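PDB 6VSS: arginase, mitochondrial, which hydrolyses L-arginine to urea and L-ornithine, and agmatine to urea and putrescine, using two manganese ions per subunit in a homohexamer. Local coordinates for residues A31-A39 with I124-R133. Numbering follows the deposited sequence.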
loop_
_atom_site.group_PDB
_atom_site.type_symbol
_atom_site.label_atom_id
_atom_site.label_comp_id
_atom_site.label_asym_id
_atom_site.label_seq_id
_atom_site.Cartn_x
_atom_site.Cartn_y
_atom_site.Cartn_z
ATOM N N ALA B 31 12.678 -34.118 -25.609
ATOM C CA ALA B 31 12.687 -33.326 -24.355
ATOM C C ALA B 31 11.287 -33.399 -23.737
ATOM O O ALA B 31 11.185 -33.778 -22.546
ATOM C CB ALA B 31 13.127 -31.901 -24.585
ATOM N N GLN B 32 10.264 -33.087 -24.539
ATOM C CA GLN B 32 8.833 -33.073 -24.147
ATOM C C GLN B 32 8.470 -34.401 -23.444
ATOM O O GLN B 32 8.146 -34.353 -22.269
ATOM C CB GLN B 32 7.963 -32.717 -25.367
ATOM C CG GLN B 32 8.149 -31.281 -25.847
ATOM C CD GLN B 32 7.411 -30.907 -27.115
ATOM O OE1 GLN B 32 6.295 -31.358 -27.391
ATOM N NE2 GLN B 32 7.986 -29.979 -27.859
ATOM N N ASN B 33 8.544 -35.547 -24.115
ATOM C CA ASN B 33 8.165 -36.869 -23.556
ATOM C C ASN B 33 8.840 -37.135 -22.211
ATOM O O ASN B 33 8.159 -37.568 -21.256
ATOM C CB ASN B 33 8.541 -38.006 -24.508
ATOM C CG ASN B 33 7.820 -37.856 -25.822
ATOM O OD1 ASN B 33 6.759 -37.249 -25.870
ATOM N ND2 ASN B 33 8.364 -38.407 -26.882
ATOM N N ARG B 34 10.150 -36.924 -22.164
ATOM C CA ARG B 34 11.021 -37.248 -21.014
ATOM C C ARG B 34 10.663 -36.336 -19.826
ATOM O O ARG B 34 10.560 -36.823 -18.637
ATOM C CB ARG B 34 12.481 -37.074 -21.466
ATOM C CG ARG B 34 12.870 -37.892 -22.694
ATOM C CD ARG B 34 14.353 -38.224 -22.838
ATOM N NE ARG B 34 15.003 -38.844 -21.667
ATOM C CZ ARG B 34 15.071 -40.145 -21.400
ATOM N NH1 ARG B 34 14.552 -41.048 -22.220
ATOM N NH2 ARG B 34 15.681 -40.543 -20.296
ATOM N N VAL B 35 10.498 -35.047 -20.088
ATOM C CA VAL B 35 10.253 -34.092 -18.954
ATOM C C VAL B 35 8.842 -34.349 -18.403
ATOM O O VAL B 35 8.633 -34.272 -17.205
ATOM C CB VAL B 35 10.475 -32.624 -19.339
ATOM C CG1 VAL B 35 9.970 -31.696 -18.229
ATOM C CG2 VAL B 35 11.952 -32.348 -19.635
ATOM N N ILE B 36 7.897 -34.646 -19.269
ATOM C CA ILE B 36 6.494 -34.924 -18.855
ATOM C C ILE B 36 6.484 -36.217 -18.023
ATOM O O ILE B 36 5.917 -36.182 -16.889
ATOM C CB ILE B 36 5.568 -35.005 -20.075
ATOM C CG1 ILE B 36 5.352 -33.617 -20.660
ATOM C CG2 ILE B 36 4.274 -35.706 -19.708
ATOM C CD1 ILE B 36 4.414 -33.593 -21.844
ATOM N N ASP B 37 7.077 -37.289 -18.543
ATOM C CA ASP B 37 7.288 -38.550 -17.789
ATOM C C ASP B 37 7.810 -38.275 -16.379
ATOM O O ASP B 37 7.334 -38.876 -15.401
ATOM C CB ASP B 37 8.375 -39.413 -18.438
ATOM C CG ASP B 37 8.254 -40.887 -18.100
ATOM O OD1 ASP B 37 7.630 -41.225 -17.068
ATOM O OD2 ASP B 37 8.737 -41.700 -18.918
ATOM N N ALA B 38 8.883 -37.514 -16.294
ATOM C CA ALA B 38 9.524 -37.169 -15.004
ATOM C C ALA B 38 8.540 -36.402 -14.127
ATOM O O ALA B 38 8.537 -36.592 -12.907
ATOM C CB ALA B 38 10.755 -36.356 -15.241
ATOM N N ALA B 39 7.741 -35.540 -14.727
ATOM C CA ALA B 39 6.795 -34.710 -13.973
ATOM C C ALA B 39 5.739 -35.632 -13.372
ATOM O O ALA B 39 5.387 -35.475 -12.180
ATOM C CB ALA B 39 6.193 -33.686 -14.868
ATOM N N ILE B 124 7.367 -27.490 -18.164
ATOM C CA ILE B 124 6.766 -28.255 -19.283
ATOM C C ILE B 124 6.512 -27.334 -20.472
ATOM O O ILE B 124 6.916 -27.719 -21.595
ATOM C CB ILE B 124 5.494 -28.967 -18.852
ATOM C CG1 ILE B 124 5.828 -30.069 -17.849
ATOM C CG2 ILE B 124 4.773 -29.485 -20.086
ATOM C CD1 ILE B 124 4.621 -30.539 -17.096
ATOM N N ARG B 125 5.844 -26.199 -20.265
ATOM C CA ARG B 125 5.602 -25.224 -21.366
ATOM C C ARG B 125 6.975 -24.911 -21.967
ATOM O O ARG B 125 7.094 -24.879 -23.186
ATOM C CB ARG B 125 4.951 -23.914 -20.896
ATOM C CG ARG B 125 3.429 -23.924 -20.912
ATOM C CD ARG B 125 2.695 -22.650 -20.497
ATOM N NE ARG B 125 2.982 -21.393 -21.209
ATOM C CZ ARG B 125 2.608 -21.077 -22.461
ATOM N NH1 ARG B 125 2.900 -19.887 -22.957
ATOM N NH2 ARG B 125 1.980 -21.949 -23.231
ATOM N N ASP B 126 7.981 -24.691 -21.126
ATOM C CA ASP B 126 9.347 -24.315 -21.592
ATOM C C ASP B 126 10.000 -25.435 -22.437
ATOM O O ASP B 126 11.076 -25.185 -22.916
ATOM C CB ASP B 126 10.293 -23.919 -20.442
ATOM C CG ASP B 126 11.624 -23.356 -20.955
ATOM O OD1 ASP B 126 11.592 -22.491 -21.845
ATOM O OD2 ASP B 126 12.681 -23.818 -20.515
ATOM N N CYS B 127 9.432 -26.632 -22.570
ATOM C CA CYS B 127 9.912 -27.706 -23.493
ATOM C C CYS B 127 9.206 -27.596 -24.842
ATOM O O CYS B 127 9.416 -28.482 -25.706
ATOM C CB CYS B 127 9.587 -29.096 -22.982
ATOM S SG CYS B 127 10.428 -29.431 -21.435
ATOM N N GLY B 128 8.334 -26.597 -24.959
ATOM C CA GLY B 128 7.572 -26.270 -26.174
ATOM C C GLY B 128 6.331 -27.109 -26.301
ATOM O O GLY B 128 5.855 -27.247 -27.423
ATOM N N VAL B 129 5.777 -27.594 -25.189
ATOM C CA VAL B 129 4.532 -28.411 -25.198
ATOM C C VAL B 129 3.336 -27.501 -25.523
ATOM O O VAL B 129 3.238 -26.429 -24.935
ATOM C CB VAL B 129 4.364 -29.159 -23.863
ATOM C CG1 VAL B 129 3.065 -29.949 -23.816
ATOM C CG2 VAL B 129 5.543 -30.078 -23.566
ATOM N N ASP B 130 2.433 -27.944 -26.394
ATOM C CA ASP B 130 1.244 -27.165 -26.837
ATOM C C ASP B 130 0.169 -27.305 -25.757
ATOM O O ASP B 130 0.296 -28.225 -24.912
ATOM C CB ASP B 130 0.757 -27.592 -28.226
ATOM C CG ASP B 130 0.429 -29.071 -28.348
ATOM O OD1 ASP B 130 -0.643 -29.469 -27.912
ATOM O OD2 ASP B 130 1.285 -29.822 -28.840
ATOM N N ASP B 131 -0.847 -26.439 -25.788
ATOM C CA ASP B 131 -1.889 -26.370 -24.733
ATOM C C ASP B 131 -2.770 -27.621 -24.697
ATOM O O ASP B 131 -3.240 -27.945 -23.629
ATOM C CB ASP B 131 -2.726 -25.115 -24.890
ATOM C CG ASP B 131 -1.879 -23.893 -24.667
ATOM O OD1 ASP B 131 -1.081 -23.900 -23.697
ATOM O OD2 ASP B 131 -2.000 -22.976 -25.496
ATOM N N LYS B 132 -2.965 -28.315 -25.810
ATOM C CA LYS B 132 -3.765 -29.569 -25.837
ATOM C C LYS B 132 -3.022 -30.615 -25.013
ATOM O O LYS B 132 -3.637 -31.238 -24.156
ATOM C CB LYS B 132 -4.035 -29.978 -27.287
ATOM C CG LYS B 132 -4.724 -31.323 -27.476
ATOM C CD LYS B 132 -5.372 -31.486 -28.853
ATOM C CE LYS B 132 -6.670 -32.281 -28.814
ATOM N NZ LYS B 132 -7.715 -31.703 -29.704
ATOM N N ARG B 133 -1.716 -30.760 -25.204
ATOM C CA ARG B 133 -0.924 -31.775 -24.471
ATOM C C ARG B 133 -0.779 -31.276 -23.032
ATOM O O ARG B 133 -0.907 -32.059 -22.099
ATOM C CB ARG B 133 0.394 -32.006 -25.206
ATOM C CG ARG B 133 1.383 -32.855 -24.423
ATOM C CD ARG B 133 1.197 -34.343 -24.640
ATOM N NE ARG B 133 2.334 -35.171 -24.234
ATOM C CZ ARG B 133 3.506 -35.270 -24.878
ATOM N NH1 ARG B 133 3.763 -34.553 -25.962
ATOM N NH2 ARG B 133 4.446 -36.074 -24.408
#
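Gln32, on the long N-terminal helix 25-57, lies across the turn that joins helix 121-125 to helix 131-146. Its CG stands beside the backbone N and the chain runs on extended, a shape that carries the amide over Cys127 and Gly128. There NE2 donates to Cys127 O at 3.0 Å, a weak bond bent to 126° at the hydrogen. The methylenes below rest on Val129, with Gln32 CG 3.7 Å from Val129 CG2. Glutamine suits this half-covered place, being greasy along its stem and polar at its end. The turn ends helix 121-125 in a Schellman motif, where Gly128 takes a positive phi that glycine tolerates easily. Next to it the thiol of Cys127, small and apolar enough to be buried, packs with SG 3.8 Å from Val35 CG2; Arg46 and Phe42 of a second subunit touch Cys127 and Val35 respectively.

Arg133, in the first turn of helix 131-146, reaches back the other way, an aliphatic stem with a flat polar end. Its chain bends at chi2 (87°) and lays one guanidinium face over Ile36, whose long branch brings CD1 above the outer part of the group, nearest Arg133 NE (3.5 Å). At the edge, Arg133 NH2 donates to Asn33 OD1 (3.0 Å, 152°) in the plane of the Asn33 carbonyl, though OD1 lies slightly out of the guanidinium plane; asparagine offers a neutral acceptor from the helix's exposed side. Arg133 N donates to OD1 of the N-cap Asp130. Deeper in, Ile36 and Ala39, small enough for close approach, pack on Ile124.

The contact thus docks the N-terminal helix on the alpha/beta core through an aliphatic centre bordered by two polar contacts, Gln32 to a main-chain carbonyl and Arg133 to the Asn33 side chain, the latter better aligned and so probably stronger.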